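Local coordinates for protein ethylbenzene dehydrogenase alpha-subunit (PDB 2IVF) that is the catalytic subunit of a molybdenum enzyme of the molybdopterin oxidoreductase family, holding two pterin guanine dinucleotide cofactors, a molybdenum atom and an iron-sulfur cluster, at residues L570-S573 with F574-L578. Residues are numbered along the deposited sequence; the frame is centred on the assembly and turned at random.
Sequences LKKS and FGAYL
Lys572 lays its side chain over one face of the Tyr577 ring. The touch is a CH-pi contact: Lys572 CG sits 3.8 Å from the centroid of the Tyr577 ring, displaced toward the CE2 rim. Beyond CG the lysine chain runs extended across the ring, while Lys572 CB rests on Ala576 CB at 3.7 Å. At the ring edge, Leu570 CB lies 4.1 Å from Tyr577 CE2. Lys571 CG packs against Tyr577 OH. Lys572 O is buried 3.1 Å from Tyr577 CE2 and has no hydrogen-bond partner in the model.

Ser573 is the N-cap of the helix. With chi1 at 56°, its OG lies between its own N and carbonyl carbon and takes a weak bond from Ala576 N (3.3 Å). Ser573 O accepts the first helical-turn bond from Tyr577 N, 2.9 Å long and nearly straight at 170°. This bond fixes the backbone from which the tyrosine ring reaches back along the loop.

Further out, Lys572 NZ forms a salt bridge with Glu580, farther along the helix, and a water links the lysine NZ to Ala576 O. Lys571 NZ pairs with Glu823 of helix 819-824, whose Trp820 meets the Tyr577 ring edge-to-face. The loop after helix 557-560 thus enters helix 574-583 beside helix 819-824, with Leu578 turned onto helix 546-553.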
loop_
_atom_site.group_PDB
_atom_site.type_symbol
_atom_site.label_atom_id
_atom_site.label_comp_id
_atom_site.label_asym_id
_atom_site.label_seq_id
_atom_site.Cartn_x
_atom_site.Cartn_y
_atom_site.Cartn_z
ATOM N N LEU A 570 -24.853 -29.046 -2.722
ATOM C CA LEU A 570 -25.003 -29.475 -1.348
ATOM C C LEU A 570 -26.472 -29.838 -1.102
ATOM O O LEU A 570 -27.383 -29.236 -1.681
ATOM C CB LEU A 570 -24.478 -28.400 -0.375
ATOM C CG LEU A 570 -23.003 -27.963 -0.485
ATOM C CD1 LEU A 570 -22.646 -26.907 0.598
ATOM C CD2 LEU A 570 -21.957 -29.115 -0.418
ATOM N N LYS A 571 -26.695 -30.840 -0.253
ATOM C CA LYS A 571 -28.023 -31.379 -0.041
ATOM C C LYS A 571 -28.755 -30.628 1.063
ATOM O O LYS A 571 -29.965 -30.812 1.260
ATOM C CB LYS A 571 -27.931 -32.877 0.273
ATOM C CG LYS A 571 -27.184 -33.248 1.586
ATOM C CD LYS A 571 -26.918 -34.774 1.597
ATOM C CE LYS A 571 -27.111 -35.424 2.964
ATOM N NZ LYS A 571 -27.288 -36.893 2.792
ATOM N N LYS A 572 -28.033 -29.762 1.772
ATOM C CA LYS A 572 -28.612 -29.003 2.863
ATOM C C LYS A 572 -27.799 -27.783 3.246
ATOM O O LYS A 572 -26.698 -27.542 2.732
ATOM C CB LYS A 572 -28.825 -29.906 4.078
ATOM C CG LYS A 572 -27.561 -30.540 4.605
ATOM C CD LYS A 572 -27.912 -31.726 5.440
ATOM C CE LYS A 572 -26.724 -32.427 6.059
ATOM N NZ LYS A 572 -27.228 -33.479 7.022
ATOM N N SER A 573 -28.392 -26.972 4.116
ATOM C CA SER A 573 -27.813 -25.705 4.540
ATOM C C SER A 573 -26.672 -25.917 5.503
ATOM O O SER A 573 -26.567 -26.962 6.146
ATOM C CB SER A 573 -28.837 -24.839 5.279
ATOM O OG SER A 573 -29.388 -25.552 6.410
ATOM N N PHE A 574 -25.869 -24.873 5.609
ATOM C CA PHE A 574 -24.822 -24.731 6.597
ATOM C C PHE A 574 -25.276 -25.207 7.968
ATOM O O PHE A 574 -24.613 -26.021 8.572
ATOM C CB PHE A 574 -24.399 -23.277 6.722
ATOM C CG PHE A 574 -23.374 -23.054 7.789
ATOM C CD1 PHE A 574 -22.027 -23.262 7.527
ATOM C CD2 PHE A 574 -23.759 -22.667 9.068
ATOM C CE1 PHE A 574 -21.097 -23.098 8.513
ATOM C CE2 PHE A 574 -22.806 -22.474 10.076
ATOM C CZ PHE A 574 -21.478 -22.706 9.790
ATOM N N GLY A 575 -26.401 -24.703 8.454
ATOM C CA GLY A 575 -26.866 -25.058 9.800
ATOM C C GLY A 575 -27.305 -26.493 9.985
ATOM O O GLY A 575 -27.195 -27.067 11.086
ATOM N N ALA A 576 -27.833 -27.064 8.909
ATOM C CA ALA A 576 -28.166 -28.476 8.846
ATOM C C ALA A 576 -26.911 -29.348 8.914
ATOM O O ALA A 576 -26.876 -30.342 9.638
ATOM C CB ALA A 576 -28.959 -28.768 7.592
ATOM N N TYR A 577 -25.886 -28.982 8.156
ATOM C CA TYR A 577 -24.586 -29.610 8.289
ATOM C C TYR A 577 -24.007 -29.425 9.702
ATOM O O TYR A 577 -23.474 -30.368 10.279
ATOM C CB TYR A 577 -23.615 -29.049 7.255
ATOM C CG TYR A 577 -23.722 -29.673 5.868
ATOM C CD1 TYR A 577 -23.175 -30.927 5.603
ATOM C CD2 TYR A 577 -24.323 -28.989 4.819
ATOM C CE1 TYR A 577 -23.227 -31.491 4.304
ATOM C CE2 TYR A 577 -24.396 -29.539 3.525
ATOM C CZ TYR A 577 -23.850 -30.793 3.261
ATOM O OH TYR A 577 -23.945 -31.343 1.973
ATOM N N LEU A 578 -24.138 -28.223 10.267
ATOM C CA LEU A 578 -23.704 -27.980 11.658
ATOM C C LEU A 578 -24.368 -28.921 12.659
ATOM O O LEU A 578 -23.696 -29.528 13.500
ATOM C CB LEU A 578 -23.992 -26.528 12.055
ATOM C CG LEU A 578 -23.629 -26.071 13.470
ATOM C CD1 LEU A 578 -22.173 -26.251 13.783
ATOM C CD2 LEU A 578 -24.021 -24.623 13.604
HETATM O O HOH W 1 -29.000 -32.450 9.359
#